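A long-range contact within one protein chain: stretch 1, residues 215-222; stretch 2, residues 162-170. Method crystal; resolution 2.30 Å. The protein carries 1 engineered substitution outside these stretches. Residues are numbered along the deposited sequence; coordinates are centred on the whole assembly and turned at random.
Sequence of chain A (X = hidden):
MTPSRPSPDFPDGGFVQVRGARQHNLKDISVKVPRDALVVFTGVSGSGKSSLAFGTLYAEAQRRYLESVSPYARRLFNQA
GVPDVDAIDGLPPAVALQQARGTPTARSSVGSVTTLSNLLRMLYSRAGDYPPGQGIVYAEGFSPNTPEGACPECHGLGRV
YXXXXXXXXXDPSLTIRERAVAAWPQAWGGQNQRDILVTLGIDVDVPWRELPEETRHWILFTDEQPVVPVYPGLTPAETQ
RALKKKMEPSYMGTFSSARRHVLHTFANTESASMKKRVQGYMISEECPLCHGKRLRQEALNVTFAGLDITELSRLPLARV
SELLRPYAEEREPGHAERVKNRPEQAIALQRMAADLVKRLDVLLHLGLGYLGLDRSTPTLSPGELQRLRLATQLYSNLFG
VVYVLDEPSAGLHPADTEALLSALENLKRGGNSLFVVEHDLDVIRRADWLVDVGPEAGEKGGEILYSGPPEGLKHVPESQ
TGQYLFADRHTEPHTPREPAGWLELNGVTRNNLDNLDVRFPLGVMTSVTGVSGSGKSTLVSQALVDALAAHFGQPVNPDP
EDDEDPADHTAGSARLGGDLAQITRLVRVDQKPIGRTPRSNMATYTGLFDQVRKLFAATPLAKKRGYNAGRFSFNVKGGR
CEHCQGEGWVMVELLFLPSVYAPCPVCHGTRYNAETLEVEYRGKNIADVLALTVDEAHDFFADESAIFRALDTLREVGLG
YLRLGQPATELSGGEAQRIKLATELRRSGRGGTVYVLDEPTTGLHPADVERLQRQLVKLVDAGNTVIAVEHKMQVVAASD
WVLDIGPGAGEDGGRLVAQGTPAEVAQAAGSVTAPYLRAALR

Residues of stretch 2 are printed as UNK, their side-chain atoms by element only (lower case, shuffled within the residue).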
# COMPACT_ATOMS: atom_id res chain seq x y z
N THR A 215 -27.09 -22.81 -34.26
CA THR A 215 -27.25 -22.68 -32.80
C THR A 215 -26.01 -23.20 -32.05
O THR A 215 -25.49 -22.52 -31.15
CB THR A 215 -28.49 -23.47 -32.34
OG1 THR A 215 -29.65 -23.00 -33.04
CG2 THR A 215 -28.73 -23.32 -30.85
N ARG A 216 -25.50 -24.38 -32.43
CA ARG A 216 -24.34 -24.92 -31.72
C ARG A 216 -23.13 -23.98 -31.84
O ARG A 216 -22.47 -23.69 -30.85
CB ARG A 216 -24.02 -26.36 -32.12
CG ARG A 216 -25.24 -27.28 -31.93
CD ARG A 216 -24.96 -28.76 -32.17
NE ARG A 216 -23.84 -28.93 -33.08
CZ ARG A 216 -23.96 -29.24 -34.35
NH1 ARG A 216 -25.14 -29.43 -34.89
NH2 ARG A 216 -22.87 -29.34 -35.08
N HIS A 217 -22.91 -23.46 -33.04
CA HIS A 217 -21.86 -22.47 -33.26
C HIS A 217 -22.03 -21.21 -32.39
O HIS A 217 -21.09 -20.80 -31.71
CB HIS A 217 -21.80 -22.09 -34.73
CG HIS A 217 -20.50 -21.45 -35.13
ND1 HIS A 217 -20.36 -20.10 -35.33
CD2 HIS A 217 -19.27 -21.99 -35.34
CE1 HIS A 217 -19.11 -19.83 -35.65
NE2 HIS A 217 -18.43 -20.96 -35.67
N TRP A 218 -23.23 -20.62 -32.43
CA TRP A 218 -23.55 -19.41 -31.65
C TRP A 218 -23.25 -19.57 -30.16
O TRP A 218 -22.49 -18.80 -29.58
CB TRP A 218 -25.02 -19.05 -31.84
CG TRP A 218 -25.37 -17.69 -31.37
CD1 TRP A 218 -25.24 -16.53 -32.07
CD2 TRP A 218 -25.91 -17.34 -30.09
NE1 TRP A 218 -25.67 -15.47 -31.31
CE2 TRP A 218 -26.08 -15.94 -30.09
CE3 TRP A 218 -26.26 -18.07 -28.95
CZ2 TRP A 218 -26.59 -15.24 -28.99
CZ3 TRP A 218 -26.77 -17.37 -27.85
CH2 TRP A 218 -26.93 -15.97 -27.88
N ILE A 219 -23.85 -20.59 -29.55
CA ILE A 219 -23.66 -20.90 -28.13
C ILE A 219 -22.19 -20.94 -27.74
O ILE A 219 -21.78 -20.39 -26.71
CB ILE A 219 -24.38 -22.24 -27.79
CG1 ILE A 219 -25.89 -22.06 -27.98
CG2 ILE A 219 -24.03 -22.72 -26.38
CD1 ILE A 219 -26.70 -23.30 -27.81
N LEU A 220 -21.40 -21.62 -28.57
CA LEU A 220 -19.98 -21.87 -28.34
C LEU A 220 -19.05 -20.71 -28.71
O LEU A 220 -18.08 -20.47 -28.01
CB LEU A 220 -19.57 -23.14 -29.09
CG LEU A 220 -19.41 -24.51 -28.43
CD1 LEU A 220 -20.31 -24.77 -27.21
CD2 LEU A 220 -19.61 -25.59 -29.49
N PHE A 221 -19.35 -19.98 -29.79
CA PHE A 221 -18.38 -19.03 -30.37
C PHE A 221 -18.76 -17.52 -30.47
O PHE A 221 -17.88 -16.68 -30.69
CB PHE A 221 -17.84 -19.54 -31.71
CG PHE A 221 -17.18 -20.90 -31.61
CD1 PHE A 221 -15.89 -21.03 -31.09
CD2 PHE A 221 -17.84 -22.05 -32.04
CE1 PHE A 221 -15.27 -22.29 -31.00
CE2 PHE A 221 -17.24 -23.32 -31.96
CZ PHE A 221 -15.95 -23.44 -31.43
N THR A 222 -20.05 -17.19 -30.33
CA THR A 222 -20.49 -15.80 -30.47
C THR A 222 -19.74 -14.83 -29.56
O THR A 222 -19.24 -15.23 -28.51
CB THR A 222 -22.02 -15.64 -30.29
OG1 THR A 222 -22.42 -14.34 -30.71
CG2 THR A 222 -22.45 -15.85 -28.85
N UNK A 162 -6.44 -21.90 -28.23
CA UNK A 162 -7.72 -22.02 -28.91
C UNK A 162 -8.72 -22.88 -28.15
O UNK A 162 -8.43 -23.45 -27.09
c UNK A 162 -7.59 -22.52 -30.37
c UNK A 162 -7.31 -21.36 -31.32
o UNK A 162 -6.53 -23.47 -30.47
N UNK A 163 -9.91 -22.97 -28.72
CA UNK A 163 -11.02 -23.67 -28.12
C UNK A 163 -11.87 -24.24 -29.26
O UNK A 163 -12.02 -23.61 -30.31
c UNK A 163 -12.20 -23.47 -25.95
c UNK A 163 -11.78 -22.73 -27.17
c UNK A 163 -12.96 -22.06 -27.85
N UNK A 164 -12.36 -25.46 -29.09
CA UNK A 164 -13.13 -26.13 -30.14
C UNK A 164 -14.40 -26.71 -29.56
O UNK A 164 -14.58 -26.71 -28.35
c UNK A 164 -11.23 -26.73 -31.67
c UNK A 164 -12.35 -27.27 -30.81
o UNK A 164 -11.81 -28.12 -29.81
N UNK A 165 -15.29 -27.21 -30.42
CA UNK A 165 -16.49 -27.88 -29.95
C UNK A 165 -16.15 -29.14 -29.17
O UNK A 165 -16.75 -29.39 -28.13
o UNK A 165 -20.92 -29.28 -31.43
c UNK A 165 -19.75 -28.93 -31.74
c UNK A 165 -18.71 -28.86 -30.65
c UNK A 165 -17.43 -28.19 -31.10
o UNK A 165 -19.41 -28.64 -32.90
N UNK A 166 -15.20 -29.94 -29.67
CA UNK A 166 -14.78 -31.16 -29.00
C UNK A 166 -14.12 -30.87 -27.64
O UNK A 166 -14.38 -31.58 -26.67
o UNK A 166 -14.23 -33.14 -31.91
c UNK A 166 -14.20 -32.03 -31.34
c UNK A 166 -13.82 -32.00 -29.85
o UNK A 166 -14.42 -30.95 -31.95
N UNK A 167 -13.29 -29.83 -27.57
CA UNK A 167 -12.62 -29.50 -26.31
C UNK A 167 -13.61 -28.99 -25.26
O UNK A 167 -13.43 -29.26 -24.07
c UNK A 167 -11.47 -28.50 -26.53
o UNK A 167 -11.94 -27.20 -26.86
N UNK A 168 -14.66 -28.30 -25.71
CA UNK A 168 -15.69 -27.69 -24.84
C UNK A 168 -16.92 -28.53 -24.56
O UNK A 168 -17.56 -28.37 -23.53
c UNK A 168 -14.93 -22.66 -25.18
c UNK A 168 -15.31 -25.24 -25.19
c UNK A 168 -16.17 -26.40 -25.48
s UNK A 168 -15.76 -23.83 -26.19
N UNK A 169 -17.29 -29.36 -25.52
CA UNK A 169 -18.34 -30.37 -25.32
C UNK A 169 -17.77 -31.76 -25.57
O UNK A 169 -17.77 -32.26 -26.71
c UNK A 169 -19.73 -30.04 -26.00
c UNK A 169 -20.24 -31.17 -26.85
c UNK A 169 -19.69 -28.72 -26.75
N UNK A 170 -17.21 -32.36 -24.51
CA UNK A 170 -16.56 -33.67 -24.59
C UNK A 170 -17.55 -34.82 -24.86
O UNK A 170 -17.17 -35.81 -25.51
c UNK A 170 -16.00 -32.47 -22.57
c UNK A 170 -17.18 -31.82 -23.14
c UNK A 170 -15.90 -33.83 -23.23

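Position 162 has three side-chain atoms: a carbon bonded to the backbone CA that carries one oxygen and one further carbon. A branch of this composition at CB is a threonine, Thr162. Its side chain lies out of contact with stretch 1 and takes no part in the interface.

Position 163 also branches at CB, but all three side-chain atoms are carbon. Phe221 CE1 lies 3.6 Å from the backbone O of position 163 and 3.9 Å from one of its two branch carbons, so main chain and side chain both meet the aromatic ring. The carbonyl oxygen sits at the ring edge, near its plane. Such a fork without a heteroatom is valine, Val163, and the branch carbon in contact is CG1.

At position 164 the CB again carries one oxygen and one carbon. The CA-to-CB bond points away from stretch 1, and the contact is made through the main chain: Phe221 CZ is 4.1 Å from the backbone C of position 164. The composition of the branch identifies Thr164. The residue occupies the N-cap position, right before a short helix.

Position 165 shows three carbons in a row, the third carrying two oxygens. One of these oxygens lies 3.4 Å from Arg216 NE, and the middle carbon lies 3.6 Å from Leu220 CD2. A carboxylate at the end of a two-methylene chain is glutamate. Both chi1 (-178°) and chi2 (169°) are t, so Glu165 is extended, and although its CA-to-CB bond points sideways its end comes nearer to stretch 1.

Position 166 has two carbons, the second bearing two oxygens: the shorter carboxylate, Asp166. Its CA-to-CB bond points away from stretch 1, and although the end of the side chain comes nearer, it makes no contact.

Position 167 has one carbon and one oxygen and does not touch stretch 1; it is Ser167. Its OG accepts a hydrogen bond from Thr164 N at 2.9 Å (N-H...acceptor angle 166°), linking the N-cap residue to the third residue of the helix.

Position 168 is an unbranched chain of two carbons, a sulfur and a terminal carbon. The sulfur of position 168 lies 4.3 Å from Leu220 CG. The thioether is diagnostic of methionine, Met168.

Position 169 repeats the all-carbon fork at CB, and one of its branch carbons lies 4.0 Å from Leu220 CD1. This is Val169, and the carbon is CG1; it is the first residue after the helix to leave helical phi/psi.

Position 170 has three carbons closing a ring onto the backbone N, which only proline does. Pro170 lies out of contact with stretch 1.

The contact buries 314 Å², both sides summed, and rests on Arg216, Leu220 and Phe221. Leu220, one helical turn beyond Arg216, points toward stretch 2 and packs against Glu165 CG, Met168 and Val169. Phe221 sets its edge against the main chain leading into the helix, with CZ 4.0 Å from Glu165 N. The Arg216 NE to Glu165 OE2 salt bridge includes a weak hydrogen bond (3.4 Å, 158°), so apolar packing is joined by a single, long polar link.

Stretch 2, residues 162-170: TVTEDSMVP
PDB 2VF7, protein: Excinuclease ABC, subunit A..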